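Local coordinates for hypothetical protein, IPT/TIG domain protein (Bacteroides ovatus, PDB 4HW6) that is of unknown function but probably acts as an auxiliary carbohydrate-binding protein, joining an IPT/TIG domain to a six-bladed beta-propeller, at residues A[399-404]-A[425-430]; A[112-117]-A[415-420]. All coordinates share one frame; numbering follows the deposited sequence.

Contact 1 of 2, residues A[399-404]-A[425-430]; sequences ALFNHP and RVRKIA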
loop_
_atom_site.group_PDB
_atom_site.type_symbol
_atom_site.label_atom_id
_atom_site.label_comp_id
_atom_site.label_asym_id
_atom_site.label_seq_id
_atom_site.Cartn_x
_atom_site.Cartn_y
_atom_site.Cartn_z
ATOM N N ALA A 399 -5.285 -15.807 -3.302
ATOM C CA ALA A 399 -4.628 -14.830 -4.148
ATOM C C ALA A 399 -3.288 -15.320 -4.673
ATOM O O ALA A 399 -2.510 -15.984 -3.947
ATOM C CB ALA A 399 -4.431 -13.529 -3.420
ATOM N N LEU A 400 -3.029 -14.946 -5.929
ATOM C CA LEU A 400 -1.777 -15.230 -6.628
ATOM C C LEU A 400 -1.288 -13.983 -7.343
ATOM O O LEU A 400 -2.075 -13.248 -7.974
ATOM C CB LEU A 400 -1.946 -16.366 -7.645
ATOM C CG LEU A 400 -2.076 -17.753 -7.034
ATOM C CD1 LEU A 400 -2.593 -18.767 -8.061
ATOM C CD2 LEU A 400 -0.747 -18.218 -6.406
ATOM N N PHE A 401 0.016 -13.771 -7.238
ATOM C CA PHE A 401 0.721 -12.714 -7.920
ATOM C C PHE A 401 1.734 -13.357 -8.859
ATOM O O PHE A 401 2.014 -14.551 -8.784
ATOM C CB PHE A 401 1.540 -11.878 -6.951
ATOM C CG PHE A 401 0.721 -11.165 -5.888
ATOM C CD1 PHE A 401 0.051 -9.992 -6.182
ATOM C CD2 PHE A 401 0.676 -11.652 -4.594
ATOM C CE1 PHE A 401 -0.681 -9.321 -5.201
ATOM C CE2 PHE A 401 -0.045 -10.986 -3.615
ATOM C CZ PHE A 401 -0.724 -9.820 -3.925
ATOM N N ASN A 402 2.356 -12.529 -9.676
ATOM C CA ASN A 402 3.439 -13.008 -10.565
ATOM C C ASN A 402 4.480 -11.916 -10.647
ATOM O O ASN A 402 4.329 -10.949 -11.416
ATOM C CB ASN A 402 2.907 -13.365 -11.963
ATOM C CG ASN A 402 3.916 -14.113 -12.803
ATOM O OD1 ASN A 402 5.098 -14.213 -12.428
ATOM N ND2 ASN A 402 3.452 -14.685 -13.935
ATOM N N HIS A 403 5.515 -12.078 -9.836
ATOM C CA HIS A 403 6.587 -11.092 -9.664
ATOM C C HIS A 403 6.089 -9.762 -9.102
ATOM O O HIS A 403 6.284 -8.685 -9.679
ATOM C CB HIS A 403 7.381 -10.940 -10.960
ATOM C CG HIS A 403 8.167 -12.153 -11.300
ATOM N ND1 HIS A 403 8.359 -12.577 -12.594
ATOM C CD2 HIS A 403 8.830 -13.036 -10.513
ATOM C CE1 HIS A 403 9.097 -13.678 -12.587
ATOM N NE2 HIS A 403 9.410 -13.969 -11.338
ATOM N N PRO A 404 5.444 -9.825 -7.928
ATOM C CA PRO A 404 5.126 -8.578 -7.275
ATOM C C PRO A 404 6.413 -7.868 -6.902
ATOM O O PRO A 404 7.294 -8.494 -6.319
ATOM C CB PRO A 404 4.367 -9.024 -6.025
ATOM C CG PRO A 404 4.835 -10.399 -5.739
ATOM C CD PRO A 404 5.245 -10.991 -7.056
ATOM N N ARG A 425 -0.261 -5.420 -14.023
ATOM C CA ARG A 425 -1.354 -4.758 -13.349
ATOM C C ARG A 425 -0.917 -4.198 -12.012
ATOM O O ARG A 425 -0.019 -4.757 -11.358
ATOM C CB ARG A 425 -2.486 -5.758 -13.102
ATOM C CG ARG A 425 -3.242 -6.224 -14.342
ATOM C CD ARG A 425 -3.937 -7.511 -13.969
ATOM N NE ARG A 425 -4.789 -8.092 -14.987
ATOM C CZ ARG A 425 -4.505 -9.175 -15.718
ATOM N NH1 ARG A 425 -3.313 -9.798 -15.674
ATOM N NH2 ARG A 425 -5.452 -9.619 -16.554
ATOM N N VAL A 426 -1.607 -3.136 -11.593
ATOM C CA VAL A 426 -1.599 -2.703 -10.198
ATOM C C VAL A 426 -2.715 -3.437 -9.460
ATOM O O VAL A 426 -3.902 -3.316 -9.797
ATOM C CB VAL A 426 -1.801 -1.182 -10.048
ATOM C CG1 VAL A 426 -1.750 -0.792 -8.578
ATOM C CG2 VAL A 426 -0.756 -0.410 -10.840
ATOM N N ARG A 427 -2.328 -4.191 -8.448
ATOM C CA ARG A 427 -3.253 -4.919 -7.598
ATOM C C ARG A 427 -3.502 -4.067 -6.343
ATOM O O ARG A 427 -2.699 -3.191 -5.996
ATOM C CB ARG A 427 -2.680 -6.275 -7.203
ATOM C CG ARG A 427 -2.167 -7.146 -8.345
ATOM C CD ARG A 427 -3.269 -7.717 -9.208
ATOM N NE ARG A 427 -4.027 -8.798 -8.576
ATOM C CZ ARG A 427 -3.584 -10.034 -8.331
ATOM N NH1 ARG A 427 -2.395 -10.436 -8.695
ATOM N NH2 ARG A 427 -4.383 -10.903 -7.754
ATOM N N LYS A 428 -4.639 -4.294 -5.709
ATOM C CA LYS A 428 -4.990 -3.611 -4.465
ATOM C C LYS A 428 -5.212 -4.627 -3.351
ATOM O O LYS A 428 -5.783 -5.692 -3.579
ATOM C CB LYS A 428 -6.229 -2.769 -4.691
ATOM C CG LYS A 428 -6.768 -2.005 -3.488
ATOM C CD LYS A 428 -7.921 -1.130 -3.993
ATOM C CE LYS A 428 -8.818 -0.617 -2.905
ATOM N NZ LYS A 428 -9.936 0.173 -3.530
ATOM N N ILE A 429 -4.724 -4.308 -2.152
ATOM C CA ILE A 429 -5.054 -5.102 -0.960
ATOM C C ILE A 429 -5.835 -4.191 -0.019
ATOM O O ILE A 429 -5.331 -3.154 0.404
ATOM C CB ILE A 429 -3.808 -5.678 -0.239
ATOM C CG1 ILE A 429 -2.951 -6.527 -1.192
ATOM C CG2 ILE A 429 -4.258 -6.502 0.975
ATOM C CD1 ILE A 429 -1.672 -7.071 -0.566
ATOM N N ALA A 430 -7.064 -4.574 0.298
ATOM C CA ALA A 430 -7.964 -3.753 1.094
ATOM C C ALA A 430 -9.065 -4.655 1.634
ATOM O O ALA A 430 -9.200 -5.812 1.201
ATOM C CB ALA A 430 -8.607 -2.650 0.225
#
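In the closing blade of the beta-propeller, Arg427 on strand 425-431 reaches to the backbone carbonyl of Leu400, in the loop that leads into strand 404-410. The guanidinium grips this one oxygen end-on. Arg427 NH1 lies 2.9 Å from Leu400 O in a nearly straight bond (163° at the hydrogen), while Arg427 NH2, 3.3 Å from Leu400 O, makes a longer and more bent one. The oxygen sits in the guanidinium plane, whereas both donors are tilted from the carbonyl plane. Bends at chi2 (-72°) and again at chi3 bring the arginine chain past Phe401, which it crosses at an angle. Phe401 CE1 lies over one guanidinium face, offset toward the rim; Phe401 CD1 is 3.5 Å from Arg427 NH1, and the planes are 49° apart, so this is no flat stack. Phe401 CE1 also rests on the aliphatic part of the arginine, 4.1 Å from Arg427 CG, and Phe401 CZ meets Ile429 CD1 at 4.4 Å. The buried charge is met by salt bridges from NH1 to Asp420 and from NH2 to Asp392, which would be expected to fix the rotation of the guanidinium. Val111 and Thr113 of strand 109-115 also touch Arg427, while Phe401 and Ile429 both pack on Ala380 of strand 375-380, in the adjoining blade.

Contact 2 of 2, residues A[112-117]-A[415-420]; sequences TTFLGK and CFYIGD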
loop_
_atom_site.group_PDB
_atom_site.type_symbol
_atom_site.label_atom_id
_atom_site.label_comp_id
_atom_site.label_asym_id
_atom_site.label_seq_id
_atom_site.Cartn_x
_atom_site.Cartn_y
_atom_site.Cartn_z
ATOM N N THR A 112 -7.509 -7.385 -4.990
ATOM C CA THR A 112 -8.323 -7.060 -6.150
ATOM C C THR A 112 -7.411 -6.461 -7.248
ATOM O O THR A 112 -6.225 -6.211 -7.008
ATOM C CB THR A 112 -9.458 -6.072 -5.836
ATOM O OG1 THR A 112 -8.942 -4.908 -5.174
ATOM C CG2 THR A 112 -10.525 -6.726 -4.989
ATOM N N THR A 113 -7.964 -6.243 -8.436
ATOM C CA THR A 113 -7.225 -5.582 -9.513
ATOM C C THR A 113 -7.701 -4.141 -9.654
ATOM O O THR A 113 -8.881 -3.904 -9.863
ATOM C CB THR A 113 -7.363 -6.361 -10.837
ATOM O OG1 THR A 113 -6.851 -7.693 -10.627
ATOM C CG2 THR A 113 -6.594 -5.659 -11.965
ATOM N N PHE A 114 -6.767 -3.197 -9.513
ATOM C CA PHE A 114 -7.045 -1.771 -9.524
ATOM C C PHE A 114 -6.863 -1.148 -10.917
ATOM O O PHE A 114 -7.769 -0.476 -11.423
ATOM C CB PHE A 114 -6.150 -1.089 -8.482
ATOM C CG PHE A 114 -6.265 0.415 -8.438
ATOM C CD1 PHE A 114 -7.499 1.036 -8.431
ATOM C CD2 PHE A 114 -5.123 1.195 -8.372
ATOM C CE1 PHE A 114 -7.592 2.427 -8.403
ATOM C CE2 PHE A 114 -5.212 2.574 -8.330
ATOM C CZ PHE A 114 -6.440 3.182 -8.353
ATOM N N LEU A 115 -5.714 -1.389 -11.543
ATOM C CA LEU A 115 -5.450 -0.832 -12.871
ATOM C C LEU A 115 -4.756 -1.832 -13.776
ATOM O O LEU A 115 -3.922 -2.638 -13.322
ATOM C CB LEU A 115 -4.568 0.410 -12.772
ATOM C CG LEU A 115 -5.111 1.625 -12.029
ATOM C CD1 LEU A 115 -3.969 2.554 -11.650
ATOM C CD2 LEU A 115 -6.163 2.350 -12.872
ATOM N N GLY A 116 -5.089 -1.731 -15.065
ATOM C CA GLY A 116 -4.472 -2.533 -16.112
ATOM C C GLY A 116 -5.407 -3.594 -16.629
ATOM O O GLY A 116 -6.049 -4.304 -15.831
ATOM N N LYS A 117 -5.471 -3.721 -17.964
ATOM C CA LYS A 117 -6.319 -4.721 -18.615
ATOM C C LYS A 117 -5.534 -5.323 -19.770
ATOM O O LYS A 117 -4.804 -4.621 -20.459
ATOM C CB LYS A 117 -7.606 -4.083 -19.132
ATOM C CG LYS A 117 -8.470 -3.502 -18.013
ATOM C CD LYS A 117 -9.658 -2.760 -18.601
ATOM C CE LYS A 117 -10.641 -2.298 -17.536
ATOM N NZ LYS A 117 -11.812 -1.643 -18.183
ATOM N N CYS A 415 -5.458 1.268 1.907
ATOM C CA CYS A 415 -5.219 0.099 1.053
ATOM C C CYS A 415 -3.795 0.096 0.562
ATOM O O CYS A 415 -3.143 1.145 0.531
ATOM C CB CYS A 415 -6.201 0.110 -0.129
ATOM S SG CYS A 415 -6.058 1.566 -1.205
ATOM N N PHE A 416 -3.293 -1.087 0.214
ATOM C CA PHE A 416 -2.030 -1.210 -0.475
ATOM C C PHE A 416 -2.251 -1.239 -1.994
ATOM O O PHE A 416 -3.249 -1.814 -2.469
ATOM C CB PHE A 416 -1.331 -2.520 -0.132
ATOM C CG PHE A 416 -0.829 -2.607 1.277
ATOM C CD1 PHE A 416 -1.626 -3.115 2.273
ATOM C CD2 PHE A 416 0.459 -2.196 1.591
ATOM C CE1 PHE A 416 -1.164 -3.215 3.573
ATOM C CE2 PHE A 416 0.926 -2.289 2.902
ATOM C CZ PHE A 416 0.120 -2.800 3.874
ATOM N N TYR A 417 -1.290 -0.697 -2.741
ATOM C CA TYR A 417 -1.168 -0.945 -4.192
ATOM C C TYR A 417 0.099 -1.768 -4.391
ATOM O O TYR A 417 1.142 -1.463 -3.798
ATOM C CB TYR A 417 -1.113 0.352 -5.030
ATOM C CG TYR A 417 -2.288 1.238 -4.744
ATOM C CD1 TYR A 417 -3.588 0.798 -4.979
ATOM C CD2 TYR A 417 -2.107 2.501 -4.195
ATOM C CE1 TYR A 417 -4.671 1.582 -4.640
ATOM C CE2 TYR A 417 -3.180 3.297 -3.875
ATOM C CZ TYR A 417 -4.459 2.843 -4.106
ATOM O OH TYR A 417 -5.516 3.639 -3.747
ATOM N N ILE A 418 -0.007 -2.820 -5.195
ATOM C CA ILE A 418 1.090 -3.710 -5.512
ATOM C C ILE A 418 1.323 -3.704 -7.015
ATOM O O ILE A 418 0.386 -3.945 -7.787
ATOM C CB ILE A 418 0.768 -5.171 -5.122
ATOM C CG1 ILE A 418 0.303 -5.259 -3.649
ATOM C CG2 ILE A 418 1.973 -6.087 -5.416
ATOM C CD1 ILE A 418 1.349 -4.864 -2.631
ATOM N N GLY A 419 2.562 -3.438 -7.423
ATOM C CA GLY A 419 2.950 -3.530 -8.817
ATOM C C GLY A 419 3.298 -4.963 -9.116
ATOM O O GLY A 419 4.384 -5.460 -8.759
ATOM N N ASP A 420 2.358 -5.633 -9.759
ATOM C CA ASP A 420 2.423 -7.062 -10.009
ATOM C C ASP A 420 2.959 -7.238 -11.429
ATOM O O ASP A 420 2.206 -7.377 -12.392
ATOM C CB ASP A 420 1.025 -7.619 -9.817
ATOM C CG ASP A 420 0.968 -9.126 -9.792
ATOM O OD1 ASP A 420 2.009 -9.751 -9.584
ATOM O OD2 ASP A 420 -0.169 -9.663 -9.892
#
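Phe114 and Tyr417 stand on two strands, 109-115 and 415-420, that are not direct neighbours: strand 425-431 runs antiparallel to both and lies between them, which gives the outer two the same sense. Their closest alpha carbons, Phe114 CA and Tyr417 CA, are 8.0 Å apart, and the two segments bury 90 Å² between them. Phe114 and Leu115 both face Val426 and both bond to its backbone, a classic beta bulge; the psi of -51° at Phe114 departs from extended geometry accordingly. With CG swung anti to the backbone N (chi1 176°), the Phe114 side chain leans across the middle strand toward Tyr417. The closest approach is Phe114 CD2 to Tyr417 CD1, 3.7 Å, and Phe114 CE2 stands 3.9 Å from Tyr417 CE1. The planes differ by only 22°, yet the centroids are 5.0 Å apart, so the rings are slid aside and barely overlap. This pairing spans strand 425-431 within the propeller's closing blade, in which strand 109-115, early in the propeller chain, completes a sheet otherwise built from the C-terminal end. Tyr417 CE1 lies over one Phe114 face and Leu115 CG over the opposite one, both near the rim, so the ring is sandwiched. Replacing Phe114 by an alanine is likely to open a gap between Leu115 and Tyr417 and leave Phe132 without its edge-to-face partner. Beyond the ring contact, Tyr417 OH hydrogen-bonds to Asp410 OD2 on strand 404-410.

In the fold
Contacts 1 and 2, with centres about 6 Å apart, both reach the same antiparallel sheet, contact 1 through strand 425-431 and the loop before strand 404-410; the order is 393-394, 109-115, 425-431, 415-420, 404-410. Along the chain their segments alternate: 112-117, 399-404, 415-420, 425-430. Some 280 to 310 residues separate strand 109-115 from its sheet partners, and the other blades of the propeller are built in that interval; this is the "Velcro" closure of a beta-propeller, pinning its two ends together. The contacts also touch directly, through the salt bridge from Arg427 NH1 to Asp420 OD2 (2.6 Å) and a probable backbone bond from Thr112 N to Lys428 O (2.8 Å). The IPT/TIG domain forms a separate sheet.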